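Local coordinates for 1-deoxy-D-xylulose 5-phosphate reductoisomerase (Moraxella catarrhalis, PDB 4ZQG), which catalyses the NAD(P)H-dependent rearrangement and reduction of 1-deoxy-D-xylulose 5-phosphate to 2-C-methyl-D-erythritol 4-phosphate, a step of the MEP pathway of isoprenoid synthesis, at residues Ile35-Phe41 / Pro56-Ser62; Leu115-Gly121 / Thr142-Ala148. All blocks are in the same frame, centred on the assembly; numbering follows the deposited sequence.

Contact 1 (Ile35-Phe41 / Pro56-Ser62). With NAD (nicotinamide-adenine-dinucleotide), chain C.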
loop_
_atom_site.group_PDB
_atom_site.type_symbol
_atom_site.label_atom_id
_atom_site.label_comp_id
_atom_site.label_asym_id
_atom_site.label_seq_id
_atom_site.Cartn_x
_atom_site.Cartn_y
_atom_site.Cartn_z
ATOM N N ILE A 35 -25.663 3.063 -18.993
ATOM C CA ILE A 35 -25.862 4.470 -18.647
ATOM C C ILE A 35 -27.342 4.807 -18.561
ATOM O O ILE A 35 -28.025 4.808 -19.527
ATOM C CB ILE A 35 -25.271 5.421 -19.677
ATOM C CG1 ILE A 35 -23.811 5.102 -19.985
ATOM C CG2 ILE A 35 -25.429 6.844 -19.198
ATOM C CD1 ILE A 35 -22.943 4.881 -18.798
ATOM N N HIS A 36 -27.842 5.109 -17.390
ATOM C CA HIS A 36 -29.212 5.493 -17.253
ATOM C C HIS A 36 -29.351 6.995 -17.356
ATOM O O HIS A 36 -30.364 7.462 -17.843
ATOM C CB HIS A 36 -29.713 5.009 -15.921
ATOM C CG HIS A 36 -31.110 5.412 -15.621
ATOM N ND1 HIS A 36 -32.197 4.678 -16.039
ATOM C CD2 HIS A 36 -31.599 6.458 -14.915
ATOM C CE1 HIS A 36 -33.300 5.269 -15.615
ATOM N NE2 HIS A 36 -32.961 6.332 -14.906
ATOM N N ALA A 37 -28.363 7.772 -16.910
ATOM C CA ALA A 37 -28.489 9.222 -16.979
ATOM C C ALA A 37 -27.172 9.938 -17.035
ATOM O O ALA A 37 -26.196 9.421 -16.611
ATOM C CB ALA A 37 -29.295 9.740 -15.819
ATOM N N LEU A 38 -27.174 11.139 -17.608
ATOM C CA LEU A 38 -25.980 11.978 -17.757
ATOM C C LEU A 38 -26.441 13.398 -17.541
ATOM O O LEU A 38 -27.542 13.700 -17.903
ATOM C CB LEU A 38 -25.416 11.877 -19.171
ATOM C CG LEU A 38 -25.040 10.498 -19.679
ATOM C CD1 LEU A 38 -24.719 10.570 -21.154
ATOM C CD2 LEU A 38 -23.823 9.986 -18.950
ATOM N N THR A 39 -25.634 14.255 -16.939
ATOM C CA THR A 39 -26.033 15.618 -16.697
ATOM C C THR A 39 -24.930 16.569 -16.999
ATOM O O THR A 39 -23.765 16.230 -16.844
ATOM C CB THR A 39 -26.410 15.884 -15.237
ATOM O OG1 THR A 39 -25.250 16.222 -14.445
ATOM C CG2 THR A 39 -27.203 14.709 -14.640
ATOM N N GLY A 40 -25.304 17.770 -17.414
ATOM C CA GLY A 40 -24.342 18.791 -17.813
ATOM C C GLY A 40 -24.959 20.167 -17.682
ATOM O O GLY A 40 -26.103 20.343 -18.011
ATOM N N PHE A 41 -24.220 21.156 -17.211
ATOM C CA PHE A 41 -24.825 22.436 -16.921
ATOM C C PHE A 41 -24.805 23.312 -18.160
ATOM O O PHE A 41 -25.853 23.700 -18.625
ATOM C CB PHE A 41 -24.116 23.110 -15.727
ATOM C CG PHE A 41 -24.869 24.281 -15.123
ATOM C CD1 PHE A 41 -24.424 25.590 -15.320
ATOM C CD2 PHE A 41 -26.007 24.071 -14.329
ATOM C CE1 PHE A 41 -25.097 26.658 -14.747
ATOM C CE2 PHE A 41 -26.679 25.140 -13.753
ATOM C CZ PHE A 41 -26.216 26.428 -13.958
ATOM N N PRO A 56 -29.143 7.450 -23.182
ATOM C CA PRO A 56 -29.560 7.417 -21.799
ATOM C C PRO A 56 -31.056 7.580 -21.661
ATOM O O PRO A 56 -31.679 8.222 -22.496
ATOM C CB PRO A 56 -28.908 8.657 -21.220
ATOM C CG PRO A 56 -28.774 9.569 -22.335
ATOM C CD PRO A 56 -28.395 8.681 -23.474
ATOM N N VAL A 57 -31.616 7.032 -20.593
ATOM C CA VAL A 57 -33.018 7.207 -20.316
ATOM C C VAL A 57 -33.321 8.656 -19.974
ATOM O O VAL A 57 -34.328 9.164 -20.367
ATOM C CB VAL A 57 -33.501 6.228 -19.225
ATOM C CG1 VAL A 57 -34.971 6.429 -18.926
ATOM C CG2 VAL A 57 -33.247 4.796 -19.668
ATOM N N LYS A 58 -32.447 9.339 -19.253
ATOM C CA LYS A 58 -32.710 10.720 -18.832
ATOM C C LYS A 58 -31.454 11.524 -18.904
ATOM O O LYS A 58 -30.371 11.003 -18.689
ATOM C CB LYS A 58 -33.194 10.783 -17.367
ATOM C CG LYS A 58 -34.208 9.732 -16.953
ATOM C CD LYS A 58 -34.900 10.100 -15.637
ATOM C CE LYS A 58 -36.016 9.105 -15.321
ATOM N NZ LYS A 58 -36.480 9.213 -13.923
ATOM N N ILE A 59 -31.592 12.805 -19.167
ATOM C CA ILE A 59 -30.482 13.735 -19.003
ATOM C C ILE A 59 -31.046 15.008 -18.399
ATOM O O ILE A 59 -32.257 15.216 -18.423
ATOM C CB ILE A 59 -29.756 14.056 -20.319
ATOM C CG1 ILE A 59 -30.709 14.822 -21.255
ATOM C CG2 ILE A 59 -29.228 12.780 -20.936
ATOM C CD1 ILE A 59 -30.211 14.948 -22.684
ATOM N N CYS A 60 -30.172 15.835 -17.839
ATOM C CA CYS A 60 -30.568 17.025 -17.127
ATOM C C CYS A 60 -29.593 18.087 -17.483
ATOM O O CYS A 60 -28.398 17.805 -17.546
ATOM C CB CYS A 60 -30.495 16.775 -15.612
ATOM S SG CYS A 60 -30.909 18.199 -14.575
ATOM N N THR A 61 -30.073 19.310 -17.675
ATOM C CA THR A 61 -29.192 20.457 -17.938
ATOM C C THR A 61 -29.633 21.648 -17.120
ATOM O O THR A 61 -30.557 21.534 -16.288
ATOM C CB THR A 61 -29.141 20.806 -19.441
ATOM O OG1 THR A 61 -28.240 21.888 -19.673
ATOM C CG2 THR A 61 -30.504 21.184 -19.960
ATOM N N SER A 62 -28.984 22.793 -17.341
ATOM C CA SER A 62 -29.406 24.038 -16.695
ATOM C C SER A 62 -30.763 24.493 -17.193
ATOM O O SER A 62 -31.158 24.138 -18.294
ATOM C CB SER A 62 -28.381 25.152 -16.922
ATOM O OG SER A 62 -28.477 25.775 -18.186
HETATM P PA NAD C . -15.402 20.408 -14.090
HETATM O O1A NAD C . -15.421 21.872 -13.810
HETATM O O2A NAD C . -14.493 19.825 -15.151
HETATM O O5B NAD C . -16.892 19.815 -14.299
HETATM C C5B NAD C . -17.968 20.038 -13.403
HETATM C C4B NAD C . -19.241 19.317 -13.876
HETATM O O4B NAD C . -20.318 19.758 -13.029
HETATM C C3B NAD C . -19.632 19.635 -15.326
HETATM O O3B NAD C . -20.197 18.502 -15.991
HETATM C C2B NAD C . -20.679 20.727 -15.169
HETATM O O2B NAD C . -21.722 20.654 -16.139
HETATM C C1B NAD C . -21.270 20.509 -13.780
HETATM N N9A NAD C . -21.609 21.806 -13.121
HETATM C C8A NAD C . -20.794 22.870 -13.010
HETATM N N7A NAD C . -21.407 23.894 -12.369
HETATM C C5A NAD C . -22.641 23.497 -12.060
HETATM C C6A NAD C . -23.785 24.146 -11.382
HETATM N N6A NAD C . -23.678 25.428 -10.908
HETATM N N1A NAD C . -24.899 23.393 -11.275
HETATM C C2A NAD C . -24.988 22.126 -11.777
HETATM N N3A NAD C . -23.988 21.475 -12.415
HETATM C C4A NAD C . -22.797 22.119 -12.571
HETATM O O3 NAD C . -15.078 19.714 -12.665
HETATM P PN NAD C . -14.050 18.523 -12.311
HETATM O O1N NAD C . -12.676 19.156 -12.369
HETATM O O2N NAD C . -14.476 17.295 -13.079
HETATM O O5D NAD C . -14.480 18.356 -10.772
HETATM C C5D NAD C . -15.627 17.594 -10.388
HETATM C C4D NAD C . -15.580 17.291 -8.889
HETATM O O4D NAD C . -14.681 16.219 -8.590
HETATM C C3D NAD C . -15.088 18.500 -8.113
HETATM O O3D NAD C . -15.793 18.520 -6.877
HETATM C C2D NAD C . -13.606 18.255 -7.934
HETATM O O2D NAD C . -13.090 18.974 -6.804
HETATM C C1D NAD C . -13.569 16.726 -7.823
HETATM N N1N NAD C . -12.297 16.160 -8.297
HETATM C C2N NAD C . -11.895 16.320 -9.583
HETATM C C3N NAD C . -10.659 15.803 -10.025
HETATM C C7N NAD C . -10.186 15.936 -11.451
HETATM O O7N NAD C . -9.271 15.238 -11.851
HETATM N N7N NAD C . -10.776 16.799 -12.277
HETATM C C4N NAD C . -9.863 15.121 -9.119
HETATM C C5N NAD C . -10.314 14.965 -7.832
HETATM C C6N NAD C . -11.528 15.490 -7.424
#
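A37, L38 and T39 pair in parallel with K58, I59 and C60, joining two neighbouring strands of the Rossmann-type dinucleotide-binding sheet; helix 44-54 makes the beta-alpha-beta crossover between them. Of the backbone hydrogen bonds, the outer two are the firmer: K58 N gives to H36 O at 3.1 Å, and G40 N to C60 O with an N-H...O angle of 163°. Between them, L38 N to K58 O and C60 N to L38 O are weak. CA-H...O contacts such as I59 CA to L38 O fill in along the same seam.

Apolar packing differs on the two faces. On the face of L38 and I59, L38 CB meets I59 CG2, and helix 44-54 covers L38. On the face of A37, T39 and C60, the methyl CG2 of T39 lies 4.0 Å from CB of C60, under helix 85-93, while T39 OG1 bonds to G13 N.

Near the start of the pair, the H36 imidazole takes V57 CB over one face, 4.1 Å from the ring centroid, and runs alongside the extended K58 chain. D95 receives both H36 NE2 and K58 NZ, and E91 also pairs with the lysine, so the carboxylates probably offset the positive charge there.

Beyond the strand ends lies the cofactor. F41 N donates to the ribose hydroxyl O2B of NAD at 2.8 Å. CG stands anti to the backbone N (chi1 -166°), which carries the F41 ring between the adenine, over one face, and S62 CB, over the other, 3.7 Å from the ring centroid.

Contact 2 (Leu115-Gly121 / Thr142-Ala148)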
loop_
_atom_site.group_PDB
_atom_site.type_symbol
_atom_site.label_atom_id
_atom_site.label_comp_id
_atom_site.label_asym_id
_atom_site.label_seq_id
_atom_site.Cartn_x
_atom_site.Cartn_y
_atom_site.Cartn_z
ATOM N N LEU A 115 -27.045 14.307 -1.536
ATOM C CA LEU A 115 -27.929 13.892 -0.479
ATOM C C LEU A 115 -29.063 13.022 -0.949
ATOM O O LEU A 115 -29.372 12.007 -0.317
ATOM C CB LEU A 115 -28.545 15.077 0.227
ATOM C CG LEU A 115 -27.635 15.845 1.156
ATOM C CD1 LEU A 115 -28.329 17.130 1.561
ATOM C CD2 LEU A 115 -27.315 15.048 2.391
ATOM N N ALA A 116 -29.734 13.447 -2.004
ATOM C CA ALA A 116 -30.802 12.641 -2.603
ATOM C C ALA A 116 -30.320 11.213 -2.855
ATOM O O ALA A 116 -31.017 10.250 -2.568
ATOM C CB ALA A 116 -31.283 13.270 -3.915
ATOM N N ALA A 117 -29.122 11.090 -3.407
ATOM C CA ALA A 117 -28.522 9.778 -3.625
ATOM C C ALA A 117 -28.275 9.030 -2.269
ATOM O O ALA A 117 -28.592 7.852 -2.132
ATOM C CB ALA A 117 -27.236 9.920 -4.427
ATOM N N ALA A 118 -27.752 9.706 -1.262
ATOM C CA ALA A 118 -27.606 9.047 0.033
ATOM C C ALA A 118 -28.983 8.688 0.597
ATOM O O ALA A 118 -29.173 7.579 1.112
ATOM C CB ALA A 118 -26.809 9.902 0.996
ATOM N N GLY A 119 -29.955 9.582 0.425
ATOM C CA GLY A 119 -31.318 9.354 0.917
ATOM C C GLY A 119 -32.000 8.156 0.280
ATOM O O GLY A 119 -32.903 7.564 0.875
ATOM N N ALA A 120 -31.574 7.830 -0.944
ATOM C CA ALA A 120 -32.186 6.793 -1.769
ATOM C C ALA A 120 -31.445 5.493 -1.635
ATOM O O ALA A 120 -31.830 4.477 -2.221
ATOM C CB ALA A 120 -32.164 7.227 -3.219
ATOM N N GLY A 121 -30.337 5.547 -0.924
ATOM C CA GLY A 121 -29.592 4.376 -0.605
ATOM C C GLY A 121 -28.781 3.913 -1.777
ATOM O O GLY A 121 -28.746 2.735 -2.042
ATOM N N THR A 142 -27.076 10.447 6.779
ATOM C CA THR A 142 -28.147 10.097 5.835
ATOM C C THR A 142 -27.856 8.801 5.081
ATOM O O THR A 142 -28.729 7.931 4.948
ATOM C CB THR A 142 -28.415 11.243 4.829
ATOM O OG1 THR A 142 -28.789 12.443 5.544
ATOM C CG2 THR A 142 -29.521 10.840 3.850
ATOM N N ALA A 143 -26.618 8.680 4.611
ATOM C CA ALA A 143 -26.137 7.429 3.978
ATOM C C ALA A 143 -26.247 6.205 4.885
ATOM O O ALA A 143 -26.813 5.176 4.481
ATOM C CB ALA A 143 -24.715 7.595 3.486
ATOM N N LYS A 144 -25.742 6.334 6.117
ATOM C CA LYS A 144 -25.816 5.228 7.076
ATOM C C LYS A 144 -27.243 4.806 7.339
ATOM O O LYS A 144 -27.572 3.617 7.295
ATOM C CB LYS A 144 -25.069 5.557 8.376
ATOM C CG LYS A 144 -23.564 5.341 8.249
ATOM C CD LYS A 144 -22.847 5.495 9.566
ATOM C CE LYS A 144 -21.348 5.575 9.358
ATOM N NZ LYS A 144 -20.838 4.345 8.690
ATOM N N LYS A 145 -28.088 5.798 7.570
ATOM C CA LYS A 145 -29.508 5.581 7.806
ATOM C C LYS A 145 -30.189 4.836 6.641
ATOM O O LYS A 145 -31.012 3.973 6.868
ATOM C CB LYS A 145 -30.204 6.931 8.116
ATOM C CG LYS A 145 -31.691 6.840 8.451
ATOM C CD LYS A 145 -32.242 8.129 9.046
ATOM C CE LYS A 145 -33.770 8.169 8.965
ATOM N N HIS A 146 -29.837 5.124 5.394
ATOM C CA HIS A 146 -30.574 4.510 4.289
ATOM C C HIS A 146 -29.879 3.399 3.518
ATOM O O HIS A 146 -30.449 2.838 2.582
ATOM C CB HIS A 146 -31.047 5.589 3.360
ATOM C CG HIS A 146 -32.180 6.372 3.929
ATOM N ND1 HIS A 146 -31.995 7.537 4.647
ATOM C CD2 HIS A 146 -33.511 6.134 3.926
ATOM C CE1 HIS A 146 -33.169 7.999 5.035
ATOM N NE2 HIS A 146 -34.103 7.167 4.608
ATOM N N GLY A 147 -28.666 3.051 3.909
ATOM C CA GLY A 147 -27.984 1.952 3.256
ATOM C C GLY A 147 -27.235 2.368 2.013
ATOM O O GLY A 147 -26.974 1.553 1.147
ATOM N N ALA A 148 -26.874 3.635 1.930
ATOM C CA ALA A 148 -26.033 4.099 0.855
ATOM C C ALA A 148 -24.587 3.770 1.207
ATOM O O ALA A 148 -24.214 3.817 2.369
ATOM C CB ALA A 148 -26.226 5.604 0.616
#
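Helix 115-120 and helix 142-146 run side by side in nearly the same direction, their axes 24° apart and 7.7 Å at closest approach, with A118 facing A143 and G121 facing A148. Both belong to the Rossmann-type alpha/beta domain: each leads into a strand of the parallel sheet, 123-126 and 149-152 respectively. Each helix ends at a glycine of positive phi; at G121 the ending is a Schellman motif, with G121 N bonded back to A118 O.

Small side chains let the helices come close. The methyl of A118 rests against the backbone of the second helix, its CB 3.8 Å from A143 N, and also touches the CB of A143. From just beyond the second helix, past G147, A148 CB lies 3.6 Å from the carbonyl oxygen A118 O and beside the CA of G121. I124 of strand 123-126 packs against A118 from the sheet.

T142 meets the first helix mainly through its methyl. CG2 stands anti to the backbone N, which directs it at G119, 3.7 Å from both G119 N and G119 CA. The hydroxyl OG1 turns back along its own helix to L138 O, while a methyl of L115 approaches it at the margin.

No hydrogen bond crosses between the two segments; the polar group that reaches across is H146, whose ring is held to its own helix. Its ND1 donates weakly to T142 O, which sits at the ring edge, in plane. That weak bond probably helps to set the ring's rotation, with one face turned to the other helix, where the carbonyl oxygen G119 O lies 3.3 Å above the ring plane, nearer the rim than the centre and 3.4 Å from both CG and CD2.

Contacts 1 and 2 follow one another along the chain and are built on the same parallel seven-stranded sheet, contact 1 within one half and contact 2 in helices flanking the other. Contact 1 pairs strands 33-39 and 58-61, the former next to strand 7-12. Contact 2 joins the helices leading into strands 123-126 and 149-152, of which the latter is an edge strand within the chain. Their centres are 21 Å apart and their nearest atoms about 11 Å, so they do not touch. Helix 85-93 borders both, packing on A37, T39 and C60 in contact 1 and on A116 and A117 of the first helix of contact 2. Contact 1 meets the adenosine part of NAD directly, whereas contact 2 is helix packing within the same nucleotide-binding framework.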